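Local coordinates for MaoC family protein (Mycobacterium tuberculosis H37Rv, PDB 3KHP), which probably dehydrates (3R)-3-hydroxyacyl thioesters reversibly, as a hydratase of the MaoC family built from two hot-dog domains, at residues D197-Y202 against P227-L232; P264-E269 against E296-L301. All blocks are in the same frame, centred on the assembly; numbering follows the deposited sequence.

Contact 1: residues D197-Y202 against P227-L232; sequences DQALIY and PILHGL
The Y202 ring drives its edge into one face of the H230 imidazole in a T-shaped stack, centroids 4.7 Å apart and planes at 66°. With CG of Y202 anti to the backbone N (chi1 -179°), CB is a stem that carries the ring off the short helix 198-202 toward H230. Next along that side, CD2 of Y202 stands over the centre of the imidazole, 3.4 Å from H230 CG. CE2 of Y202 lies over the CG end of the imidazole, 3.7 Å from H230 CB. Beyond it, CZ looks onto the backbone of L232, and OH comes to 3.5 Å from L232 CB. The hydroxyl also reaches a water at 2.8 Å, which donates to L232 O (water oxygen to O 2.6 Å) and so ties the tyrosine to the first turn of helix 231-245. H230 is the N-cap residue of that helix. One turn back from Y202, A199 CB fills the angle between two side chains, 3.9 Å from L229 CD1 and 4.0 Å from H230 ND1. L229 brings only that methyl, which also passes Q198 CB. H230 NE2 bonds to D207 O and its ring stacks on H212; both belong to the D-x-N-P-L-H motif, which in hydratase 2 enzymes carries the catalytic residues, so H230 is probably a second-shell neighbour of the active site. Just before helix 198-202, D197 makes a salt bridge with R195 of the second subunit. The segments thus touch directly through aromatic and aliphatic groups, and the hydrogen bonding between them runs through one water; the stack and the NE2 bond together should limit rotation of the imidazole and hold it against D207 and H212 of that motif.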
loop_
_atom_site.group_PDB
_atom_site.type_symbol
_atom_site.label_atom_id
_atom_site.label_comp_id
_atom_site.label_asym_id
_atom_site.label_seq_id
_atom_site.Cartn_x
_atom_site.Cartn_y
_atom_site.Cartn_z
ATOM N N ASP A 197 -0.524 -6.818 9.204
ATOM C CA ASP A 197 -1.291 -6.452 8.022
ATOM C C ASP A 197 -0.419 -6.116 6.819
ATOM O O ASP A 197 -0.908 -5.549 5.854
ATOM C CB ASP A 197 -2.210 -5.279 8.344
ATOM C CG ASP A 197 -1.443 -4.000 8.722
ATOM O OD1 ASP A 197 -0.179 -4.048 8.847
ATOM O OD2 ASP A 197 -2.118 -2.962 8.941
ATOM N N GLN A 198 0.854 -6.484 6.828
ATOM C CA GLN A 198 1.732 -6.003 5.772
ATOM C C GLN A 198 1.377 -6.509 4.368
ATOM O O GLN A 198 1.518 -5.790 3.404
ATOM C CB GLN A 198 3.186 -6.304 6.076
ATOM C CG GLN A 198 4.124 -5.491 5.222
ATOM C CD GLN A 198 5.476 -5.270 5.883
ATOM O OE1 GLN A 198 5.587 -5.143 7.122
ATOM N NE2 GLN A 198 6.519 -5.276 5.066
ATOM N N ALA A 199 0.910 -7.733 4.244
ATOM C CA ALA A 199 0.585 -8.260 2.948
ATOM C C ALA A 199 -0.545 -7.469 2.276
ATOM O O ALA A 199 -0.582 -7.341 1.048
ATOM C CB ALA A 199 0.260 -9.752 3.046
ATOM N N LEU A 200 -1.461 -6.934 3.092
ATOM C CA LEU A 200 -2.549 -6.109 2.587
ATOM C C LEU A 200 -2.089 -4.845 1.925
ATOM O O LEU A 200 -2.771 -4.371 1.011
ATOM C CB LEU A 200 -3.585 -5.760 3.676
ATOM C CG LEU A 200 -4.300 -6.884 4.440
ATOM C CD1 LEU A 200 -5.239 -6.363 5.466
ATOM C CD2 LEU A 200 -4.988 -7.865 3.551
ATOM N N ILE A 201 -0.953 -4.269 2.337
ATOM C CA ILE A 201 -0.431 -3.120 1.591
ATOM C C ILE A 201 0.484 -3.622 0.474
ATOM O O ILE A 201 0.522 -3.057 -0.623
ATOM C CB ILE A 201 0.393 -2.148 2.390
ATOM C CG1 ILE A 201 0.270 -2.346 3.906
ATOM C CG2 ILE A 201 0.054 -0.721 1.951
ATOM C CD1 ILE A 201 -1.267 -2.607 4.632
ATOM N N TYR A 202 1.284 -4.631 0.775
ATOM C CA TYR A 202 2.238 -5.109 -0.226
ATOM C C TYR A 202 1.549 -5.588 -1.535
ATOM O O TYR A 202 2.075 -5.363 -2.650
ATOM C CB TYR A 202 3.190 -6.201 0.315
ATOM C CG TYR A 202 4.126 -6.588 -0.784
ATOM C CD1 TYR A 202 5.235 -5.797 -1.086
ATOM C CD2 TYR A 202 3.851 -7.660 -1.607
ATOM C CE1 TYR A 202 6.057 -6.106 -2.112
ATOM C CE2 TYR A 202 4.671 -7.972 -2.655
ATOM C CZ TYR A 202 5.770 -7.180 -2.909
ATOM O OH TYR A 202 6.593 -7.447 -3.971
ATOM N N PRO A 227 -2.641 -16.580 6.199
ATOM C CA PRO A 227 -2.007 -16.187 4.945
ATOM C C PRO A 227 -0.511 -15.928 5.113
ATOM O O PRO A 227 -0.077 -15.489 6.165
ATOM C CB PRO A 227 -2.754 -14.915 4.563
ATOM C CG PRO A 227 -4.009 -14.936 5.355
ATOM C CD PRO A 227 -3.744 -15.691 6.595
ATOM N N ILE A 228 0.283 -16.227 4.087
ATOM C CA ILE A 228 1.711 -16.070 4.198
ATOM C C ILE A 228 2.075 -14.754 3.543
ATOM O O ILE A 228 1.375 -14.275 2.658
ATOM C CB ILE A 228 2.482 -17.247 3.570
ATOM C CG1 ILE A 228 2.271 -17.286 2.049
ATOM C CG2 ILE A 228 2.060 -18.560 4.211
ATOM C CD1 ILE A 228 3.019 -18.427 1.326
ATOM N N LEU A 229 3.143 -14.127 4.017
ATOM C CA LEU A 229 3.649 -12.947 3.367
ATOM C C LEU A 229 4.188 -13.315 1.975
ATOM O O LEU A 229 4.788 -14.383 1.777
ATOM C CB LEU A 229 4.766 -12.354 4.222
ATOM C CG LEU A 229 5.207 -10.946 3.829
ATOM C CD1 LEU A 229 4.045 -9.935 4.031
ATOM C CD2 LEU A 229 6.426 -10.553 4.598
ATOM N N HIS A 230 4.019 -12.414 1.028
ATOM C CA HIS A 230 4.586 -12.582 -0.329
ATOM C C HIS A 230 6.082 -12.799 -0.212
ATOM O O HIS A 230 6.733 -12.028 0.504
ATOM C CB HIS A 230 4.424 -11.332 -1.158
ATOM C CG HIS A 230 3.012 -10.901 -1.404
ATOM N ND1 HIS A 230 2.188 -10.408 -0.410
ATOM C CD2 HIS A 230 2.320 -10.769 -2.565
ATOM C CE1 HIS A 230 1.041 -10.021 -0.949
ATOM N NE2 HIS A 230 1.091 -10.237 -2.253
ATOM N N GLY A 231 6.627 -13.820 -0.911
ATOM C CA GLY A 231 8.077 -14.026 -1.002
ATOM C C GLY A 231 8.839 -12.766 -1.472
ATOM O O GLY A 231 9.912 -12.419 -0.944
ATOM N N LEU A 232 8.289 -12.081 -2.456
ATOM C CA LEU A 232 8.925 -10.871 -2.939
ATOM C C LEU A 232 8.905 -9.748 -1.885
ATOM O O LEU A 232 9.757 -8.852 -1.934
ATOM C CB LEU A 232 8.319 -10.437 -4.266
ATOM C CG LEU A 232 8.709 -11.389 -5.434
ATOM C CD1 LEU A 232 8.015 -10.968 -6.707
ATOM C CD2 LEU A 232 10.276 -11.466 -5.622
HETATM O O HOH W 1 9.386 -6.995 -3.766
#

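Contact 2: residues P264-E269 against E296-L301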
loop_
_atom_site.group_PDB
_atom_site.type_symbol
_atom_site.label_atom_id
_atom_site.label_comp_id
_atom_site.label_asym_id
_atom_site.label_seq_id
_atom_site.Cartn_x
_atom_site.Cartn_y
_atom_site.Cartn_z
ATOM N N PRO A 264 8.327 -20.280 4.145
ATOM C CA PRO A 264 7.411 -19.158 4.154
ATOM C C PRO A 264 7.562 -18.263 5.376
ATOM O O PRO A 264 8.082 -18.690 6.404
ATOM C CB PRO A 264 6.025 -19.818 4.130
ATOM C CG PRO A 264 6.250 -21.270 4.186
ATOM C CD PRO A 264 7.660 -21.559 4.444
ATOM N N VAL A 265 7.087 -17.031 5.236
ATOM C CA VAL A 265 7.059 -16.066 6.324
ATOM C C VAL A 265 5.626 -15.704 6.630
ATOM O O VAL A 265 4.770 -15.620 5.719
ATOM C CB VAL A 265 7.852 -14.786 5.938
ATOM C CG1 VAL A 265 7.581 -13.656 6.932
ATOM C CG2 VAL A 265 9.339 -15.094 5.845
ATOM N N PHE A 266 5.321 -15.452 7.895
ATOM C CA PHE A 266 3.983 -14.932 8.179
ATOM C C PHE A 266 4.049 -13.451 8.482
ATOM O O PHE A 266 4.989 -13.012 9.116
ATOM C CB PHE A 266 3.345 -15.739 9.314
ATOM C CG PHE A 266 3.199 -17.180 8.977
ATOM C CD1 PHE A 266 2.049 -17.639 8.326
ATOM C CD2 PHE A 266 4.214 -18.089 9.266
ATOM C CE1 PHE A 266 1.911 -18.998 8.000
ATOM C CE2 PHE A 266 4.068 -19.448 8.939
ATOM C CZ PHE A 266 2.913 -19.889 8.301
ATOM N N PRO A 267 3.076 -12.664 8.008
ATOM C CA PRO A 267 3.172 -11.230 8.340
ATOM C C PRO A 267 3.102 -11.046 9.854
ATOM O O PRO A 267 2.324 -11.751 10.543
ATOM C CB PRO A 267 1.975 -10.603 7.650
ATOM C CG PRO A 267 1.329 -11.698 6.809
ATOM C CD PRO A 267 1.867 -13.002 7.247
ATOM N N GLY A 268 3.989 -10.189 10.361
ATOM C CA GLY A 268 4.133 -9.953 11.796
ATOM C C GLY A 268 5.453 -10.485 12.313
ATOM O O GLY A 268 5.929 -10.068 13.361
ATOM N N GLU A 269 6.059 -11.403 11.575
ATOM C CA GLU A 269 7.346 -11.981 12.001
ATOM C C GLU A 269 8.481 -11.026 11.680
ATOM O O GLU A 269 8.386 -10.235 10.765
ATOM C CB GLU A 269 7.596 -13.341 11.346
ATOM C CG GLU A 269 6.665 -14.416 11.808
ATOM C CD GLU A 269 7.035 -15.787 11.266
ATOM O OE1 GLU A 269 7.183 -15.938 10.030
ATOM O OE2 GLU A 269 7.152 -16.719 12.103
ATOM N N GLU A 296 15.575 -22.472 17.725
ATOM C CA GLU A 296 16.342 -22.508 16.469
ATOM C C GLU A 296 15.692 -21.682 15.320
ATOM O O GLU A 296 14.459 -21.706 15.110
ATOM C CB GLU A 296 16.560 -23.965 16.015
ATOM N N ALA A 297 16.534 -20.966 14.587
ATOM C CA ALA A 297 16.087 -20.012 13.581
ATOM C C ALA A 297 15.608 -20.728 12.323
ATOM O O ALA A 297 16.157 -21.748 11.959
ATOM C CB ALA A 297 17.225 -19.035 13.226
ATOM N N ARG A 298 14.596 -20.174 11.671
ATOM C CA ARG A 298 14.067 -20.699 10.422
ATOM C C ARG A 298 14.709 -19.858 9.328
ATOM O O ARG A 298 14.540 -18.629 9.307
ATOM C CB ARG A 298 12.532 -20.533 10.413
ATOM C CG ARG A 298 11.818 -21.142 9.253
ATOM C CD ARG A 298 10.495 -20.451 8.879
ATOM N NE ARG A 298 9.790 -20.091 10.072
ATOM C CZ ARG A 298 8.889 -19.123 10.187
ATOM N NH1 ARG A 298 8.470 -18.414 9.156
ATOM N NH2 ARG A 298 8.373 -18.899 11.376
ATOM N N VAL A 299 15.471 -20.481 8.432
ATOM C CA VAL A 299 16.034 -19.717 7.341
ATOM C C VAL A 299 14.937 -19.520 6.314
ATOM O O VAL A 299 14.306 -20.493 5.919
ATOM C CB VAL A 299 17.217 -20.428 6.728
ATOM C CG1 VAL A 299 17.701 -19.660 5.554
ATOM C CG2 VAL A 299 18.324 -20.592 7.768
ATOM N N VAL A 300 14.672 -18.290 5.896
ATOM C CA VAL A 300 13.620 -18.053 4.871
ATOM C C VAL A 300 14.157 -17.588 3.541
ATOM O O VAL A 300 13.522 -17.818 2.516
ATOM C CB VAL A 300 12.519 -17.112 5.391
ATOM C CG1 VAL A 300 11.846 -17.738 6.578
ATOM C CG2 VAL A 300 13.069 -15.732 5.776
ATOM N N LEU A 301 15.317 -16.920 3.547
ATOM C CA LEU A 301 16.087 -16.616 2.328
ATOM C C LEU A 301 17.485 -17.143 2.535
ATOM O O LEU A 301 18.126 -16.855 3.554
ATOM C CB LEU A 301 16.218 -15.119 2.020
ATOM C CG LEU A 301 14.975 -14.271 1.771
ATOM C CD1 LEU A 301 15.410 -12.803 1.541
ATOM C CD2 LEU A 301 14.134 -14.818 0.584
#
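P264 meets R298 through its carbonyl: NH1 of R298 gives P264 O a hydrogen bond of 2.8 Å, in the carbonyl plane but bent (N-H...O 135°), probably because NH1 also serves E269 OE1. V265 supplies the apolar part, its CG2 set 3.7 Å from V300 CG1 where the two valines cross at about a right angle; L271 of strand 271-279 packs against both. F266 lies obliquely by R298, CD2 at 4.3 Å from NH1, and its ring has a cation-pi partner in K226. From F266 to E269 the chain makes a type II turn, in which G268 takes a backbone conformation suited to glycine. The loop that contains this turn links strands 254-261 and 271-279 of the antiparallel sheet in the MaoC-like hot-dog domain, while R298 and V300 belong to strand 298-308, which pairs with the first of them; V300 and L301 form a classic bulge opposite T287. E269 closes the turn and receives the guanidinium in an end-on, bidentate salt bridge: NH1 of R298 bonds to the syn lone pair of OE1 at 2.9 Å and NH2 to OE2 at 2.6 Å, the planes of the two groups 30° apart. R298 gets there by a chain bent at chi3 (-40°). E269 OE1 is gripped twice, since F266 N also donates to it at 2.9 Å, almost straight but from above the carboxylate plane.

In the fold
Contact 1 is the deeper of the two: nearly all its touching residues are buried, its centre is about 13 Å from that of the chain, and it joins a short helix to the N-terminal end of helix 231-245. Contact 2, partly buried and with its centre about 16 Å from the chain centre, binds an inter-strand loop to a strand. Aromatic and methyl packing with a bridging water serves the first; a charged pair and a carbonyl bond serve the second, whose apolar share is two valines. The contact centres lie about 13 Å apart, and L229 N probably bonds to V265 O at 2.8 Å, so the 227-232 segment touches both helix 198-202 and the 264-269 loop.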